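Local coordinates for WbbM protein (PDB 6U4B) that is a trimeric bifunctional glycosyltransferase that acts as an O-antigen polymerase in Klebsiella pneumoniae, at residues N27-K37 with E92-Y103. Sequence-based numbering, arbitrary orientation.
Sequences NSVKIYTSHHK and EELADYVGFMHY
Strands 29-35 and 97-102 run parallel, their axes 24° apart, with Val29 beside Tyr97 and Thr33 beside Met101; Lys30 N bonds to Tyr97 O, Gly99 N to Lys30 O, Tyr32 N to Gly99 O and Met101 N to Tyr32 O. Toward Ser34 the pairing slackens: its N makes a weak bond to Met101 O, and a water joins Ser34 OG to the same carbonyl.

On one face of the sheet, Tyr32 OH donates a 2.6 Å hydrogen bond to the anti lone pair of Glu92 OE2. Ring and carboxylate planes stand 83° apart; Glu92 CG lies 3.3 Å from Tyr32 OH, and the bend at chi2 (-72°) turns the carboxylate toward the hydroxyl. Lys30 lays CG and CD along Ala95 CB, then bends at chi3 to carry NZ into a long salt bridge with Glu92 OE2, which thus serves two partners. Phe100 lies beside Tyr32, the ring planes near parallel but slid apart. The opposite face carries Ile31, whose CG2 packs 3.8 Å from Met101 CE. At the C-terminal end of strand 29-35, Tyr103 CB makes a CH-pi contact over one face of the His35 ring, 3.6 Å from its centroid, while the edge of His36 is turned toward the Tyr103 ring face. Thr33 OG1 hydrogen-bonds His35 NE2, and Ser39 OG bonds its ND1, fixing the imidazole at both nitrogens.

Helix 82-91, which leads into Glu92, packs on Tyr32 and Phe100 through Val88 as a helix of the beta-alpha-beta crossover that joins strand 47-51 to strand 97-102 across 29-35. Strand 47-51 flanks 29-35 in parallel, and strand 216-219 pairs antiparallel with 97-102, placing both strands inside the mixed sheet of the DUF4422 region.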
# COMPACT_ATOMS: atom_id res chain seq x y z
N ASN A 27 40.99 -19.76 -41.00
CA ASN A 27 41.48 -18.55 -40.35
C ASN A 27 40.31 -17.70 -39.83
O ASN A 27 39.48 -17.24 -40.61
CB ASN A 27 42.34 -17.72 -41.31
CG ASN A 27 43.50 -17.04 -40.61
OD1 ASN A 27 44.07 -17.57 -39.66
ND2 ASN A 27 43.85 -15.85 -41.08
N SER A 28 40.26 -17.49 -38.52
CA SER A 28 39.17 -16.78 -37.87
C SER A 28 39.71 -15.61 -37.06
O SER A 28 40.73 -15.73 -36.37
CB SER A 28 38.37 -17.71 -36.95
OG SER A 28 37.90 -18.85 -37.66
N VAL A 29 39.01 -14.48 -37.13
CA VAL A 29 39.39 -13.27 -36.42
C VAL A 29 38.17 -12.72 -35.70
O VAL A 29 37.09 -12.63 -36.29
CB VAL A 29 39.99 -12.21 -37.37
CG1 VAL A 29 40.48 -11.01 -36.58
CG2 VAL A 29 41.11 -12.81 -38.20
N LYS A 30 38.34 -12.37 -34.43
CA LYS A 30 37.31 -11.69 -33.66
C LYS A 30 37.99 -10.60 -32.84
O LYS A 30 38.83 -10.89 -31.99
CB LYS A 30 36.55 -12.66 -32.75
CG LYS A 30 35.59 -13.57 -33.49
CD LYS A 30 34.99 -14.62 -32.58
CE LYS A 30 33.50 -14.40 -32.38
NZ LYS A 30 32.87 -15.55 -31.66
N ILE A 31 37.64 -9.34 -33.12
CA ILE A 31 38.22 -8.19 -32.44
C ILE A 31 37.09 -7.45 -31.73
O ILE A 31 36.02 -7.23 -32.31
CB ILE A 31 38.95 -7.26 -33.41
CG1 ILE A 31 40.01 -8.04 -34.20
CG2 ILE A 31 39.60 -6.11 -32.66
CD1 ILE A 31 40.64 -7.26 -35.32
N TYR A 32 37.33 -7.07 -30.48
CA TYR A 32 36.31 -6.46 -29.64
C TYR A 32 36.64 -4.99 -29.39
O TYR A 32 37.80 -4.64 -29.13
CB TYR A 32 36.19 -7.21 -28.30
CG TYR A 32 35.83 -8.66 -28.48
CD1 TYR A 32 34.51 -9.09 -28.39
CD2 TYR A 32 36.81 -9.61 -28.75
CE1 TYR A 32 34.17 -10.42 -28.55
CE2 TYR A 32 36.48 -10.94 -28.92
CZ TYR A 32 35.17 -11.34 -28.82
OH TYR A 32 34.84 -12.67 -28.99
N THR A 33 35.62 -4.14 -29.47
CA THR A 33 35.76 -2.72 -29.19
C THR A 33 35.03 -2.38 -27.89
O THR A 33 33.94 -2.90 -27.64
CB THR A 33 35.22 -1.86 -30.34
OG1 THR A 33 33.90 -2.29 -30.69
CG2 THR A 33 36.13 -1.97 -31.55
N SER A 34 35.64 -1.51 -27.09
CA SER A 34 35.12 -1.17 -25.77
C SER A 34 34.39 0.16 -25.82
O SER A 34 34.98 1.18 -26.18
CB SER A 34 36.25 -1.12 -24.74
OG SER A 34 36.74 -2.42 -24.47
N HIS A 35 33.11 0.15 -25.44
CA HIS A 35 32.29 1.34 -25.41
C HIS A 35 31.73 1.54 -24.00
O HIS A 35 31.44 0.57 -23.29
CB HIS A 35 31.13 1.25 -26.41
CG HIS A 35 31.56 0.92 -27.81
ND1 HIS A 35 31.51 1.84 -28.83
CD2 HIS A 35 32.02 -0.23 -28.36
CE1 HIS A 35 31.93 1.28 -29.95
NE2 HIS A 35 32.25 0.03 -29.69
N HIS A 36 31.59 2.80 -23.61
CA HIS A 36 30.99 3.16 -22.33
C HIS A 36 29.83 4.12 -22.47
O HIS A 36 29.19 4.47 -21.47
CB HIS A 36 32.05 3.77 -21.39
CG HIS A 36 32.50 5.13 -21.80
ND1 HIS A 36 33.41 5.35 -22.81
CD2 HIS A 36 32.18 6.36 -21.32
CE1 HIS A 36 33.62 6.65 -22.94
NE2 HIS A 36 32.88 7.28 -22.05
N LYS A 37 29.53 4.57 -23.69
CA LYS A 37 28.40 5.45 -23.95
C LYS A 37 27.97 5.22 -25.39
O LYS A 37 28.67 4.55 -26.16
CB LYS A 37 28.76 6.92 -23.71
CG LYS A 37 29.85 7.47 -24.61
CD LYS A 37 29.85 8.99 -24.55
CE LYS A 37 31.26 9.56 -24.68
NZ LYS A 37 31.24 11.05 -24.60
N GLU A 92 33.69 -16.23 -24.16
CA GLU A 92 33.59 -16.27 -25.62
C GLU A 92 34.26 -17.50 -26.20
O GLU A 92 35.27 -17.98 -25.69
CB GLU A 92 34.22 -15.01 -26.23
CG GLU A 92 33.29 -13.81 -26.29
CD GLU A 92 32.21 -13.97 -27.34
OE1 GLU A 92 31.17 -14.60 -27.04
OE2 GLU A 92 32.40 -13.47 -28.46
N GLU A 93 33.67 -18.02 -27.28
CA GLU A 93 34.33 -19.03 -28.10
C GLU A 93 35.38 -18.33 -28.96
O GLU A 93 35.04 -17.57 -29.87
CB GLU A 93 33.32 -19.79 -28.95
CG GLU A 93 32.84 -21.09 -28.32
CD GLU A 93 32.28 -22.06 -29.33
OE1 GLU A 93 31.45 -21.65 -30.17
OE2 GLU A 93 32.67 -23.25 -29.30
N LEU A 94 36.65 -18.59 -28.66
CA LEU A 94 37.74 -17.80 -29.21
C LEU A 94 38.03 -18.19 -30.65
O LEU A 94 38.19 -19.37 -30.97
CB LEU A 94 38.99 -17.98 -28.35
CG LEU A 94 38.72 -17.93 -26.85
CD1 LEU A 94 39.96 -18.34 -26.08
CD2 LEU A 94 38.26 -16.54 -26.42
N ALA A 95 38.09 -17.19 -31.53
CA ALA A 95 38.53 -17.40 -32.89
C ALA A 95 40.03 -17.70 -32.92
O ALA A 95 40.71 -17.68 -31.89
CB ALA A 95 38.19 -16.18 -33.75
N ASP A 96 40.54 -17.98 -34.12
CA ASP A 96 41.97 -18.24 -34.26
C ASP A 96 42.80 -17.03 -33.85
O ASP A 96 43.94 -17.18 -33.40
CB ASP A 96 42.30 -18.64 -35.70
CG ASP A 96 41.60 -19.91 -36.12
OD1 ASP A 96 41.43 -20.81 -35.27
OD2 ASP A 96 41.21 -20.02 -37.31
N TYR A 97 42.25 -15.82 -33.99
CA TYR A 97 42.90 -14.60 -33.55
C TYR A 97 41.91 -13.79 -32.73
O TYR A 97 40.76 -13.61 -33.14
CB TYR A 97 43.40 -13.77 -34.74
CG TYR A 97 44.65 -14.32 -35.38
CD1 TYR A 97 45.90 -13.77 -35.10
CD2 TYR A 97 44.60 -15.40 -36.25
CE1 TYR A 97 47.05 -14.27 -35.68
CE2 TYR A 97 45.74 -15.91 -36.84
CZ TYR A 97 46.97 -15.34 -36.55
OH TYR A 97 48.11 -15.85 -37.13
N VAL A 98 42.35 -13.31 -31.57
CA VAL A 98 41.52 -12.53 -30.66
C VAL A 98 42.17 -11.16 -30.48
O VAL A 98 43.37 -11.07 -30.23
CB VAL A 98 41.35 -13.24 -29.30
CG1 VAL A 98 40.53 -12.38 -28.35
CG2 VAL A 98 40.69 -14.60 -29.49
N GLY A 99 41.36 -10.10 -30.61
CA GLY A 99 41.89 -8.76 -30.58
C GLY A 99 40.98 -7.81 -29.82
O GLY A 99 39.83 -8.11 -29.53
N PHE A 100 41.55 -6.64 -29.50
CA PHE A 100 40.85 -5.61 -28.75
C PHE A 100 41.29 -4.24 -29.25
O PHE A 100 42.48 -3.99 -29.42
CB PHE A 100 41.11 -5.72 -27.24
CG PHE A 100 40.73 -7.05 -26.66
CD1 PHE A 100 41.64 -8.08 -26.59
CD2 PHE A 100 39.45 -7.26 -26.18
CE1 PHE A 100 41.29 -9.30 -26.05
CE2 PHE A 100 39.09 -8.48 -25.64
CZ PHE A 100 40.01 -9.50 -25.58
N MET A 101 40.31 -3.37 -29.48
CA MET A 101 40.56 -2.00 -29.89
C MET A 101 39.65 -1.08 -29.09
O MET A 101 38.67 -1.52 -28.48
CB MET A 101 40.34 -1.80 -31.39
CG MET A 101 41.22 -2.69 -32.27
SD MET A 101 41.15 -2.33 -34.04
CE MET A 101 39.45 -2.75 -34.42
N HIS A 102 40.00 0.21 -29.07
CA HIS A 102 39.15 1.20 -28.44
C HIS A 102 37.97 1.54 -29.36
O HIS A 102 37.87 1.05 -30.48
CB HIS A 102 39.96 2.45 -28.09
CG HIS A 102 41.19 2.16 -27.29
ND1 HIS A 102 41.14 1.72 -25.98
CD2 HIS A 102 42.50 2.24 -27.61
CE1 HIS A 102 42.36 1.55 -25.53
NE2 HIS A 102 43.21 1.85 -26.50
N TYR A 103 37.05 2.38 -28.87
CA TYR A 103 35.87 2.72 -29.65
C TYR A 103 36.11 3.86 -30.62
O TYR A 103 35.43 3.94 -31.65
CB TYR A 103 34.68 3.05 -28.74
CG TYR A 103 34.73 4.39 -28.03
CD1 TYR A 103 34.05 5.49 -28.54
CD2 TYR A 103 35.44 4.55 -26.85
CE1 TYR A 103 34.07 6.72 -27.89
CE2 TYR A 103 35.48 5.78 -26.19
CZ TYR A 103 34.79 6.86 -26.72
OH TYR A 103 34.83 8.07 -26.08
O HOH W 1 37.58 2.36 -25.75
O HOH W 2 38.80 -3.06 -25.93